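Local coordinates for protein rhodopsin (Todarodes pacificus, PDB 2Z73) that is a retinal-bearing visual pigment that probably signals through G-proteins to phospholipase C when light isomerizes its 11-cis chromophore to the all-trans form, at residues I47-N52 and A308-M313; M121-T125 and P212-I216; R198-L202 and A284-P288; W162-W166 and C203-G208. One frame throughout, in Å; residues are numbered along the deposited sequence.

From the N terminus, residues 47-52 of the first transmembrane helix meet their partner only when the chain reaches 308-313 in the seventh, so contact 1 closes the longest loop and encloses the other three. Within it, contact 2 joins the third helix (121-125) to the fifth (212-216), and the shorter loop of contact 4, from 162-166 on the fourth helix to 203-208 on the fifth, lies inside that. Contact 3 starts on the fifth helix at 198-202 and ends at 284-288, at the end of the sixth helix, so it crosses contacts 2 and 4. Helix 195-224 serves contacts 2, 3 and 4; contacts 2 and 4 also touch directly, Met124 CE lying 3.2 Å from Trp162 NE1.

Contact 1: residues I47-N52 and A308-M313; sequences IGCGGN and AIHNPM. With TWT (docosane), chain G.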
loop_
_atom_site.group_PDB
_atom_site.type_symbol
_atom_site.label_atom_id
_atom_site.label_comp_id
_atom_site.label_asym_id
_atom_site.label_seq_id
_atom_site.Cartn_x
_atom_site.Cartn_y
_atom_site.Cartn_z
ATOM N N ILE A 47 -5.982 11.020 -8.660
ATOM C CA ILE A 47 -6.257 10.850 -7.245
ATOM C C ILE A 47 -5.037 10.324 -6.521
ATOM O O ILE A 47 -4.658 10.848 -5.468
ATOM C CB ILE A 47 -7.444 9.898 -7.014
ATOM C CG1 ILE A 47 -8.725 10.531 -7.576
ATOM C CG2 ILE A 47 -7.606 9.600 -5.528
ATOM C CD1 ILE A 47 -9.982 9.700 -7.373
ATOM N N GLY A 48 -4.409 9.298 -7.081
ATOM C CA GLY A 48 -3.221 8.733 -6.458
ATOM C C GLY A 48 -2.092 9.734 -6.257
ATOM O O GLY A 48 -1.586 9.891 -5.142
ATOM N N CYS A 49 -1.682 10.410 -7.330
ATOM C CA CYS A 49 -0.601 11.395 -7.221
ATOM C C CYS A 49 -1.070 12.574 -6.376
ATOM O O CYS A 49 -0.323 13.097 -5.555
ATOM C CB CYS A 49 -0.169 11.886 -8.609
ATOM S SG CYS A 49 0.509 10.606 -9.688
ATOM N N GLY A 50 -2.316 12.985 -6.577
ATOM C CA GLY A 50 -2.837 14.092 -5.807
ATOM C C GLY A 50 -2.827 13.775 -4.325
ATOM O O GLY A 50 -2.168 14.461 -3.526
ATOM N N GLY A 51 -3.545 12.719 -3.952
ATOM C CA GLY A 51 -3.612 12.333 -2.557
ATOM C C GLY A 51 -2.289 11.970 -1.908
ATOM O O GLY A 51 -2.015 12.360 -0.778
ATOM N N ASN A 52 -1.453 11.220 -2.604
ATOM C CA ASN A 52 -0.186 10.835 -2.010
ATOM C C ASN A 52 0.761 12.009 -1.894
ATOM O O ASN A 52 1.594 12.053 -0.985
ATOM C CB ASN A 52 0.454 9.688 -2.799
ATOM C CG ASN A 52 -0.229 8.345 -2.534
ATOM O OD1 ASN A 52 -0.305 7.877 -1.393
ATOM N ND2 ASN A 52 -0.726 7.726 -3.591
ATOM N N ALA A 308 -3.272 1.750 -4.802
ATOM C CA ALA A 308 -2.348 2.819 -4.444
ATOM C C ALA A 308 -2.967 4.212 -4.284
ATOM O O ALA A 308 -2.244 5.181 -4.056
ATOM C CB ALA A 308 -1.197 2.872 -5.452
ATOM N N ILE A 309 -4.287 4.322 -4.392
ATOM C CA ILE A 309 -4.926 5.626 -4.253
ATOM C C ILE A 309 -5.870 5.667 -3.061
ATOM O O ILE A 309 -6.683 6.589 -2.951
ATOM C CB ILE A 309 -5.801 5.970 -5.461
ATOM C CG1 ILE A 309 -7.092 5.147 -5.380
ATOM C CG2 ILE A 309 -5.026 5.725 -6.757
ATOM C CD1 ILE A 309 -8.219 5.646 -6.229
ATOM N N HIS A 310 -5.774 4.694 -2.164
ATOM C CA HIS A 310 -6.705 4.662 -1.054
ATOM C C HIS A 310 -6.259 5.192 0.294
ATOM O O HIS A 310 -7.022 5.876 0.956
ATOM C CB HIS A 310 -7.256 3.247 -0.901
ATOM C CG HIS A 310 -8.165 2.838 -2.017
ATOM N ND1 HIS A 310 -8.104 1.595 -2.613
ATOM C CD2 HIS A 310 -9.154 3.510 -2.651
ATOM C CE1 HIS A 310 -9.015 1.522 -3.566
ATOM N NE2 HIS A 310 -9.665 2.670 -3.610
ATOM N N ASN A 311 -5.038 4.895 0.706
ATOM C CA ASN A 311 -4.569 5.347 2.002
ATOM C C ASN A 311 -4.826 6.824 2.276
ATOM O O ASN A 311 -5.358 7.172 3.321
ATOM C CB ASN A 311 -3.076 5.037 2.166
ATOM C CG ASN A 311 -2.766 3.567 1.981
ATOM O OD1 ASN A 311 -3.675 2.740 1.915
ATOM N ND2 ASN A 311 -1.483 3.233 1.895
ATOM N N PRO A 312 -4.441 7.715 1.348
ATOM C CA PRO A 312 -4.684 9.136 1.595
ATOM C C PRO A 312 -6.143 9.436 1.966
ATOM O O PRO A 312 -6.414 10.173 2.926
ATOM C CB PRO A 312 -4.258 9.788 0.286
ATOM C CG PRO A 312 -3.115 8.912 -0.136
ATOM C CD PRO A 312 -3.693 7.528 0.094
ATOM N N MET A 313 -7.085 8.868 1.224
ATOM C CA MET A 313 -8.483 9.104 1.536
ATOM C C MET A 313 -8.838 8.472 2.890
ATOM O O MET A 313 -9.615 9.033 3.664
ATOM C CB MET A 313 -9.376 8.550 0.425
ATOM C CG MET A 313 -9.004 9.083 -0.954
ATOM S SD MET A 313 -10.192 8.738 -2.272
ATOM C CE MET A 313 -9.649 7.113 -2.837
HETATM C C1 TWT G . -6.073 13.194 1.186
HETATM C C2 TWT G . -7.268 13.444 0.295
HETATM C C3 TWT G . -6.865 13.120 -1.131
HETATM C C4 TWT G . -8.008 13.347 -2.128
HETATM C C5 TWT G . -7.433 12.971 -3.494
HETATM C C6 TWT G . -7.781 13.980 -4.577
HETATM C C7 TWT G . -6.454 14.578 -5.082
HETATM C C8 TWT G . -6.616 16.085 -5.226
HETATM C C9 TWT G . -6.268 16.583 -6.640
HETATM C C10 TWT G . -7.606 16.645 -7.359
HETATM C C11 TWT G . -8.223 18.029 -7.562
HETATM C C12 TWT G . -9.160 17.718 -8.711
HETATM C C13 TWT G . -10.032 18.824 -9.291
HETATM C C14 TWT G . -10.191 18.239 -10.685
HETATM C C15 TWT G . -10.638 19.124 -11.833
HETATM C C16 TWT G . -10.728 18.061 -12.926
HETATM C C17 TWT G . -11.732 18.272 -14.000
HETATM C C18 TWT G . -10.961 17.779 -15.226
HETATM C C19 TWT G . -11.728 17.861 -16.534
HETATM C C20 TWT G . -10.764 17.321 -17.593
HETATM C C21 TWT G . -11.399 17.340 -18.973
HETATM C C22 TWT G . -10.382 16.790 -19.968
#
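Close helix packing often depends on what a residue lacks, and the face of helix 31-61 turned to 308-313 illustrates the rule. Ile47 opens it with an apolar grip: its CG2 lies 4.1 Å from Ile309 CB and 4.2 Å from Met313 CE, while the same methyl meets C5 of the bound docosane at 3.9 Å. At Gly48 the backbones come closest, the CA atoms of Gly48 and Ile309 being 4.2 Å apart and Gly48 CA only 3.5 Å from Ile309 CG2; a side chain here would crowd that methyl. Gly50 is out of reach of 308-313, and its bare CA lies 3.7 Å from docosane C7, an atom with which a CB would clash. Gly51 repeats the trick one turn on from Gly48, making room for the Pro312 ring, whose CB is 3.6 Å from Gly51 O. Asn52 supplies the polar link. Its ND2 donates to Ala308 O at 3.0 Å, and more weakly to Gly48 O at 2.8 Å. Ala308 O stands four residues before Pro312, whose ring nitrogen has no hydrogen to offer, so the asparagine serves a carbonyl that a regular helix would have satisfied itself. Asn52 also touches Asp80 of helix 70-87. Pro312 is the proline of the NPxxY motif, which begins at Asn311, and its packing against the glycine-asparagine face of the first helix is a hallmark of class A G-protein-coupled receptors.

Contact 2: residues M121-T125 and P212-I216; sequences MSIMT and PILII
Two helices can fit by shape, and between residues 121-125 of helix 104-138 and 212-216 of helix 195-224 the contact is apolar packing. Both segments are helical and run in nearly the same direction, their axes 9.4 Å apart at closest approach and inclined by 26°. The register is set by Met124 and Pro212, whose CA atoms are 5.3 Å apart. Pro212 is the principal bump: the helix kinks there because its nitrogen cannot bond to the preceding turn, and its ring projects into a hollow bounded by Ile123 and Met124. Ile123 forms one wall, with CD1 4.1 Å from Pro212 CG and its carbonyl O 4.0 Å from Pro212 CB; its chi1 lies near 10°, between the usual wells, with chi2 t. Met124 forms another wall by bending. Its CB starts sideways, but chi angles of t, p and p carry CE round to 3.5 Å from Pro212 CB and place SD 4.2 Å from CD1 of Ile215, an m, t rotamer. One turn beyond the proline, Ile216, also m, t, brings CD1 to a looser 4.5 Å from Ile123 CG2. On the far side of the first segment, Thr125 OG1 bonds back to Met121 O at 2.6 Å. Ile123 also touches Phe270 of helix 246-286. Together Pro212, Ile123 and Phe270 occupy the positions of the PIF motif, the packing core beneath the ligand pocket in class A receptors.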
loop_
_atom_site.group_PDB
_atom_site.type_symbol
_atom_site.label_atom_id
_atom_site.label_comp_id
_atom_site.label_asym_id
_atom_site.label_seq_id
_atom_site.Cartn_x
_atom_site.Cartn_y
_atom_site.Cartn_z
ATOM N N MET A 121 6.592 -2.901 -1.972
ATOM C CA MET A 121 7.006 -1.879 -1.016
ATOM C C MET A 121 5.871 -1.386 -0.139
ATOM O O MET A 121 6.074 -1.136 1.044
ATOM C CB MET A 121 7.643 -0.693 -1.731
ATOM C CG MET A 121 8.457 0.199 -0.805
ATOM S SD MET A 121 9.630 1.285 -1.682
ATOM C CE MET A 121 8.811 2.834 -1.560
ATOM N N SER A 122 4.676 -1.250 -0.697
ATOM C CA SER A 122 3.573 -0.785 0.118
ATOM C C SER A 122 3.209 -1.730 1.273
ATOM O O SER A 122 2.925 -1.269 2.382
ATOM C CB SER A 122 2.360 -0.482 -0.760
ATOM O OG SER A 122 2.570 0.732 -1.457
ATOM N N ILE A 123 3.228 -3.040 1.039
ATOM C CA ILE A 123 2.917 -3.990 2.112
ATOM C C ILE A 123 4.072 -4.121 3.092
ATOM O O ILE A 123 3.858 -4.198 4.302
ATOM C CB ILE A 123 2.617 -5.406 1.597
ATOM C CG1 ILE A 123 2.962 -5.506 0.113
ATOM C CG2 ILE A 123 1.174 -5.772 1.906
ATOM C CD1 ILE A 123 2.940 -6.913 -0.424
ATOM N N MET A 124 5.298 -4.154 2.584
ATOM C CA MET A 124 6.444 -4.283 3.479
ATOM C C MET A 124 6.567 -3.030 4.350
ATOM O O MET A 124 6.995 -3.104 5.510
ATOM C CB MET A 124 7.733 -4.507 2.691
ATOM C CG MET A 124 8.887 -4.943 3.562
ATOM S SD MET A 124 8.433 -6.282 4.699
ATOM C CE MET A 124 8.660 -7.714 3.685
ATOM N N THR A 125 6.189 -1.879 3.795
ATOM C CA THR A 125 6.247 -0.652 4.566
ATOM C C THR A 125 5.195 -0.815 5.645
ATOM O O THR A 125 5.437 -0.500 6.806
ATOM C CB THR A 125 5.909 0.602 3.728
ATOM O OG1 THR A 125 6.880 0.767 2.697
ATOM C CG2 THR A 125 5.913 1.844 4.604
ATOM N N PRO A 212 5.671 -10.287 4.248
ATOM C CA PRO A 212 5.199 -9.156 5.053
ATOM C C PRO A 212 3.854 -9.432 5.715
ATOM O O PRO A 212 3.527 -8.865 6.756
ATOM C CB PRO A 212 5.141 -8.010 4.042
ATOM C CG PRO A 212 4.908 -8.721 2.729
ATOM C CD PRO A 212 5.848 -9.889 2.842
ATOM N N ILE A 213 3.073 -10.313 5.111
ATOM C CA ILE A 213 1.788 -10.665 5.687
ATOM C C ILE A 213 2.013 -11.307 7.053
ATOM O O ILE A 213 1.353 -10.958 8.031
ATOM C CB ILE A 213 1.022 -11.640 4.786
ATOM C CG1 ILE A 213 0.558 -10.906 3.521
ATOM C CG2 ILE A 213 -0.132 -12.245 5.554
ATOM C CD1 ILE A 213 -0.398 -11.688 2.641
ATOM N N LEU A 214 2.955 -12.242 7.119
ATOM C CA LEU A 214 3.263 -12.917 8.373
ATOM C C LEU A 214 3.659 -11.897 9.432
ATOM O O LEU A 214 3.201 -11.958 10.575
ATOM C CB LEU A 214 4.387 -13.930 8.164
ATOM C CG LEU A 214 4.022 -15.137 7.293
ATOM C CD1 LEU A 214 5.270 -15.962 6.999
ATOM C CD2 LEU A 214 2.975 -15.983 8.003
ATOM N N ILE A 215 4.515 -10.958 9.048
ATOM C CA ILE A 215 4.944 -9.913 9.969
ATOM C C ILE A 215 3.698 -9.171 10.443
ATOM O O ILE A 215 3.518 -8.937 11.635
ATOM C CB ILE A 215 5.898 -8.926 9.278
ATOM C CG1 ILE A 215 7.176 -9.648 8.864
ATOM C CG2 ILE A 215 6.236 -7.790 10.211
ATOM C CD1 ILE A 215 8.165 -8.765 8.130
ATOM N N ILE A 216 2.836 -8.807 9.502
ATOM C CA ILE A 216 1.605 -8.106 9.841
ATOM C C ILE A 216 0.815 -8.888 10.895
ATOM O O ILE A 216 0.691 -8.438 12.031
ATOM C CB ILE A 216 0.727 -7.890 8.581
ATOM C CG1 ILE A 216 1.375 -6.838 7.678
ATOM C CG2 ILE A 216 -0.668 -7.457 8.980
ATOM C CD1 ILE A 216 0.849 -6.832 6.265
#

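Contact 3: residues R198-L202 and A284-P288; sequences RSNIL and AQFGP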
loop_
_atom_site.group_PDB
_atom_site.type_symbol
_atom_site.label_atom_id
_atom_site.label_comp_id
_atom_site.label_asym_id
_atom_site.label_seq_id
_atom_site.Cartn_x
_atom_site.Cartn_y
_atom_site.Cartn_z
ATOM N N ARG A 198 8.289 -20.081 -13.131
ATOM C CA ARG A 198 7.533 -20.556 -11.975
ATOM C C ARG A 198 8.209 -20.299 -10.645
ATOM O O ARG A 198 7.536 -20.013 -9.653
ATOM C CB ARG A 198 7.227 -22.050 -12.126
ATOM C CG ARG A 198 6.426 -22.643 -10.979
ATOM C CD ARG A 198 5.859 -24.004 -11.345
ATOM N NE ARG A 198 4.690 -23.891 -12.213
ATOM C CZ ARG A 198 4.013 -24.930 -12.694
ATOM N NH1 ARG A 198 4.394 -26.162 -12.392
ATOM N NH2 ARG A 198 2.948 -24.738 -13.465
ATOM N N SER A 199 9.533 -20.398 -10.606
ATOM C CA SER A 199 10.268 -20.154 -9.363
ATOM C C SER A 199 10.176 -18.679 -8.990
ATOM O O SER A 199 10.005 -18.330 -7.816
ATOM C CB SER A 199 11.742 -20.567 -9.506
ATOM O OG SER A 199 12.350 -19.980 -10.642
ATOM N N ASN A 200 10.281 -17.812 -9.991
ATOM C CA ASN A 200 10.190 -16.383 -9.747
ATOM C C ASN A 200 8.790 -16.036 -9.253
ATOM O O ASN A 200 8.631 -15.192 -8.375
ATOM C CB ASN A 200 10.517 -15.597 -11.011
ATOM C CG ASN A 200 10.580 -14.105 -10.760
ATOM O OD1 ASN A 200 9.744 -13.346 -11.247
ATOM N ND2 ASN A 200 11.579 -13.679 -9.993
ATOM N N ILE A 201 7.773 -16.680 -9.814
ATOM C CA ILE A 201 6.406 -16.427 -9.360
ATOM C C ILE A 201 6.294 -16.874 -7.909
ATOM O O ILE A 201 5.836 -16.123 -7.049
ATOM C CB ILE A 201 5.362 -17.211 -10.177
ATOM C CG1 ILE A 201 5.267 -16.640 -11.588
ATOM C CG2 ILE A 201 4.020 -17.158 -9.476
ATOM C CD1 ILE A 201 4.269 -17.329 -12.461
ATOM N N LEU A 202 6.718 -18.103 -7.633
ATOM C CA LEU A 202 6.645 -18.625 -6.273
ATOM C C LEU A 202 7.386 -17.707 -5.304
ATOM O O LEU A 202 6.968 -17.525 -4.156
ATOM C CB LEU A 202 7.229 -20.039 -6.220
ATOM C CG LEU A 202 6.434 -21.055 -7.046
ATOM C CD1 LEU A 202 7.162 -22.378 -7.055
ATOM C CD2 LEU A 202 5.029 -21.206 -6.476
ATOM N N ALA A 284 -3.762 -19.060 -13.783
ATOM C CA ALA A 284 -3.088 -19.064 -15.071
ATOM C C ALA A 284 -1.779 -19.841 -15.023
ATOM O O ALA A 284 -1.341 -20.393 -16.031
ATOM C CB ALA A 284 -2.833 -17.632 -15.524
ATOM N N GLN A 285 -1.156 -19.894 -13.854
ATOM C CA GLN A 285 0.117 -20.588 -13.722
ATOM C C GLN A 285 -0.018 -22.013 -13.195
ATOM O O GLN A 285 0.896 -22.834 -13.364
ATOM C CB GLN A 285 1.038 -19.784 -12.797
ATOM C CG GLN A 285 2.362 -20.456 -12.449
ATOM C CD GLN A 285 3.306 -20.550 -13.630
ATOM O OE1 GLN A 285 4.405 -21.089 -13.515
ATOM N NE2 GLN A 285 2.884 -20.023 -14.768
ATOM N N PHE A 286 -1.151 -22.316 -12.565
ATOM C CA PHE A 286 -1.361 -23.644 -11.997
ATOM C C PHE A 286 -2.700 -24.291 -12.311
ATOM O O PHE A 286 -2.843 -25.501 -12.157
ATOM C CB PHE A 286 -1.203 -23.588 -10.482
ATOM C CG PHE A 286 0.186 -23.264 -10.024
ATOM C CD1 PHE A 286 0.408 -22.198 -9.163
ATOM C CD2 PHE A 286 1.265 -24.054 -10.409
ATOM C CE1 PHE A 286 1.680 -21.925 -8.689
ATOM C CE2 PHE A 286 2.542 -23.788 -9.938
ATOM C CZ PHE A 286 2.751 -22.721 -9.074
ATOM N N GLY A 287 -3.675 -23.500 -12.744
ATOM C CA GLY A 287 -4.983 -24.057 -13.036
ATOM C C GLY A 287 -5.465 -23.915 -14.467
ATOM O O GLY A 287 -4.665 -23.897 -15.402
ATOM N N PRO A 288 -6.790 -23.829 -14.668
ATOM C CA PRO A 288 -7.418 -23.689 -15.984
ATOM C C PRO A 288 -7.110 -22.358 -16.670
ATOM O O PRO A 288 -7.812 -21.363 -16.462
ATOM C CB PRO A 288 -8.908 -23.823 -15.674
ATOM C CG PRO A 288 -8.930 -24.644 -14.434
ATOM C CD PRO A 288 -7.808 -24.060 -13.633
#
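Arg198 shows how one guanidinium can satisfy both the side chain and the backbone of a single partner. Its NE donates to Gln285 OE1 at 3.1 Å, and its NH2 to Gln285 O at 2.8 Å, so the arginine bridges two acceptors of one residue. The amide of Gln285 is used at its other end too, NE2 donating to Ser192 O and Tyr190 O in the chain just ahead of helix 195-224. These bonds lie at the extracellular ends of the fifth and sixth transmembrane helices of the seven-helix receptor bundle, tying the two together where they leave the membrane. Nearby carbonyls are served as well: Ala284 O and Gly287 O both accept from Arg193 NH1. Apolar atoms frame the polar pair. Phe286 lies over one face of the Arg198 guanidinium, its CE2 3.1 Å from NE, and its CZ meets Leu202 CD2 at 3.8 Å. Ile201 points toward the sixth helix, its CD1 3.6 Å from Gln285 CD.

Contact 4: residues W162-W166 and C203-G208; sequences WSVLW and CMFILG. With RET (retinal), chain D.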
loop_
_atom_site.group_PDB
_atom_site.type_symbol
_atom_site.label_atom_id
_atom_site.label_comp_id
_atom_site.label_asym_id
_atom_site.label_seq_id
_atom_site.Cartn_x
_atom_site.Cartn_y
_atom_site.Cartn_z
ATOM N N TRP A 162 14.545 -5.048 -0.098
ATOM C CA TRP A 162 13.604 -6.149 -0.225
ATOM C C TRP A 162 12.757 -5.987 -1.491
ATOM O O TRP A 162 12.778 -6.843 -2.375
ATOM C CB TRP A 162 12.712 -6.184 1.017
ATOM C CG TRP A 162 11.767 -7.331 1.076
ATOM C CD1 TRP A 162 10.468 -7.341 0.668
ATOM C CD2 TRP A 162 12.039 -8.638 1.591
ATOM N NE1 TRP A 162 9.908 -8.577 0.901
ATOM C CE2 TRP A 162 10.853 -9.391 1.467
ATOM C CE3 TRP A 162 13.172 -9.246 2.148
ATOM C CZ2 TRP A 162 10.767 -10.727 1.879
ATOM C CZ3 TRP A 162 13.086 -10.573 2.558
ATOM C CH2 TRP A 162 11.888 -11.298 2.421
ATOM N N SER A 163 12.033 -4.872 -1.579
ATOM C CA SER A 163 11.166 -4.584 -2.723
ATOM C C SER A 163 11.851 -4.714 -4.081
ATOM O O SER A 163 11.314 -5.325 -4.999
ATOM C CB SER A 163 10.587 -3.184 -2.598
ATOM O OG SER A 163 9.847 -3.059 -1.405
ATOM N N VAL A 164 13.030 -4.125 -4.215
ATOM C CA VAL A 164 13.727 -4.215 -5.478
ATOM C C VAL A 164 14.101 -5.665 -5.748
ATOM O O VAL A 164 13.901 -6.169 -6.856
ATOM C CB VAL A 164 15.000 -3.358 -5.476
ATOM C CG1 VAL A 164 15.658 -3.390 -6.853
ATOM C CG2 VAL A 164 14.652 -1.941 -5.074
ATOM N N LEU A 165 14.625 -6.332 -4.721
ATOM C CA LEU A 165 15.049 -7.722 -4.829
ATOM C C LEU A 165 14.031 -8.694 -5.414
ATOM O O LEU A 165 14.350 -9.481 -6.309
ATOM C CB LEU A 165 15.481 -8.242 -3.458
ATOM C CG LEU A 165 15.760 -9.746 -3.385
ATOM C CD1 LEU A 165 16.861 -10.128 -4.373
ATOM C CD2 LEU A 165 16.153 -10.102 -1.972
ATOM N N TRP A 166 12.805 -8.654 -4.912
ATOM C CA TRP A 166 11.790 -9.575 -5.392
ATOM C C TRP A 166 11.051 -9.135 -6.641
ATOM O O TRP A 166 10.199 -9.863 -7.146
ATOM C CB TRP A 166 10.800 -9.879 -4.264
ATOM C CG TRP A 166 11.489 -10.484 -3.090
ATOM C CD1 TRP A 166 11.463 -10.034 -1.805
ATOM C CD2 TRP A 166 12.383 -11.602 -3.109
ATOM N NE1 TRP A 166 12.292 -10.798 -1.019
ATOM C CE2 TRP A 166 12.870 -11.768 -1.795
ATOM C CE3 TRP A 166 12.824 -12.481 -4.111
ATOM C CZ2 TRP A 166 13.780 -12.780 -1.451
ATOM C CZ3 TRP A 166 13.730 -13.490 -3.770
ATOM C CH2 TRP A 166 14.197 -13.628 -2.449
ATOM N N CYS A 203 8.485 -17.127 -5.774
ATOM C CA CYS A 203 9.266 -16.216 -4.953
ATOM C C CYS A 203 8.497 -14.919 -4.702
ATOM O O CYS A 203 8.497 -14.390 -3.583
ATOM C CB CYS A 203 10.593 -15.897 -5.634
ATOM S SG CYS A 203 11.880 -17.113 -5.356
ATOM N N MET A 204 7.854 -14.409 -5.752
ATOM C CA MET A 204 7.087 -13.183 -5.641
ATOM C C MET A 204 5.988 -13.350 -4.612
ATOM O O MET A 204 5.890 -12.572 -3.657
ATOM C CB MET A 204 6.473 -12.796 -6.988
ATOM C CG MET A 204 7.403 -11.991 -7.886
ATOM S SD MET A 204 6.611 -11.455 -9.392
ATOM C CE MET A 204 7.926 -10.516 -10.139
ATOM N N PHE A 205 5.164 -14.375 -4.806
ATOM C CA PHE A 205 4.061 -14.660 -3.904
ATOM C C PHE A 205 4.483 -14.944 -2.469
ATOM O O PHE A 205 3.911 -14.410 -1.526
ATOM C CB PHE A 205 3.272 -15.847 -4.440
ATOM C CG PHE A 205 2.218 -15.471 -5.435
ATOM C CD1 PHE A 205 0.935 -15.155 -5.015
ATOM C CD2 PHE A 205 2.508 -15.407 -6.782
ATOM C CE1 PHE A 205 -0.042 -14.781 -5.923
ATOM C CE2 PHE A 205 1.539 -15.035 -7.694
ATOM C CZ PHE A 205 0.256 -14.721 -7.261
ATOM N N ILE A 206 5.487 -15.790 -2.297
ATOM C CA ILE A 206 5.936 -16.144 -0.957
ATOM C C ILE A 206 6.810 -15.075 -0.301
ATOM O O ILE A 206 6.515 -14.627 0.806
ATOM C CB ILE A 206 6.662 -17.508 -0.992
ATOM C CG1 ILE A 206 5.699 -18.562 -1.540
ATOM C CG2 ILE A 206 7.100 -17.913 0.398
ATOM C CD1 ILE A 206 6.359 -19.837 -2.010
ATOM N N LEU A 207 7.873 -14.650 -0.978
ATOM C CA LEU A 207 8.752 -13.635 -0.402
ATOM C C LEU A 207 8.171 -12.224 -0.455
ATOM O O LEU A 207 8.203 -11.489 0.527
ATOM C CB LEU A 207 10.116 -13.646 -1.093
ATOM C CG LEU A 207 11.031 -14.845 -0.823
ATOM C CD1 LEU A 207 11.139 -15.075 0.681
ATOM C CD2 LEU A 207 10.483 -16.080 -1.516
ATOM N N GLY A 208 7.638 -11.847 -1.606
ATOM C CA GLY A 208 7.081 -10.519 -1.745
ATOM C C GLY A 208 5.746 -10.293 -1.067
ATOM O O GLY A 208 5.527 -9.245 -0.463
HETATM C C1 RET D . 1.388 -10.633 -6.233
HETATM C C2 RET D . 0.414 -10.910 -5.053
HETATM C C3 RET D . -0.271 -9.688 -4.465
HETATM C C4 RET D . 0.719 -8.566 -4.107
HETATM C C5 RET D . 1.714 -8.271 -5.230
HETATM C C6 RET D . 2.030 -9.186 -6.203
HETATM C C7 RET D . 3.010 -8.876 -7.326
HETATM C C8 RET D . 2.753 -8.002 -8.394
HETATM C C9 RET D . 3.590 -7.534 -9.507
HETATM C C10 RET D . 2.957 -6.667 -10.309
HETATM C C11 RET D . 3.415 -5.923 -11.462
HETATM C C12 RET D . 2.702 -5.050 -12.236
HETATM C C13 RET D . 1.249 -4.628 -12.310
HETATM C C14 RET D . 0.870 -3.634 -13.169
HETATM C C15 RET D . -0.519 -3.179 -13.314
HETATM C C16 RET D . 2.480 -11.703 -6.242
HETATM C C17 RET D . 0.551 -10.874 -7.532
HETATM C C18 RET D . 2.250 -6.871 -5.085
HETATM C C19 RET D . 5.027 -7.995 -9.643
HETATM C C20 RET D . 0.260 -5.371 -11.386
#
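A leucine methylene pressed onto a tryptophan is the striking feature here: Leu207 CB stands 3.5 Å from the centroid of the five-membered ring of Trp166 and 16° off its normal, a close CH-pi contact. It joins the fourth and fifth transmembrane helices of the rhodopsin seven-helix bundle, which run antiparallel at 164° with axes 10.4 Å apart. The fifth helix widens into a pi-type turn at 204-208, where Gly208 N reaches weakly to both Met204 O (2.8 Å) and Cys203 O (3.3 Å). Such a local bulge shifts the residues that follow round the axis. A second indole lies one turn back along the fourth helix, its Trp162 CZ2 only 3.0 Å from Leu207 O, which sits near the plane of the ring at its edge. Cys203, one turn before Leu207, sets its SG 5.4 Å from the centroid of the Trp166 six-membered ring, an oblique sulfur-aromatic contact. Met204 points its CB away from the fourth helix, yet CG still lies 3.6 Å from Trp166 O. Beyond this interface the fifth helix lines the chromophore pocket: Met204 SD is 3.8 Å from retinal C19, while retinal C16 lies over the face of the Phe205 ring, 3.7 Å from CD2.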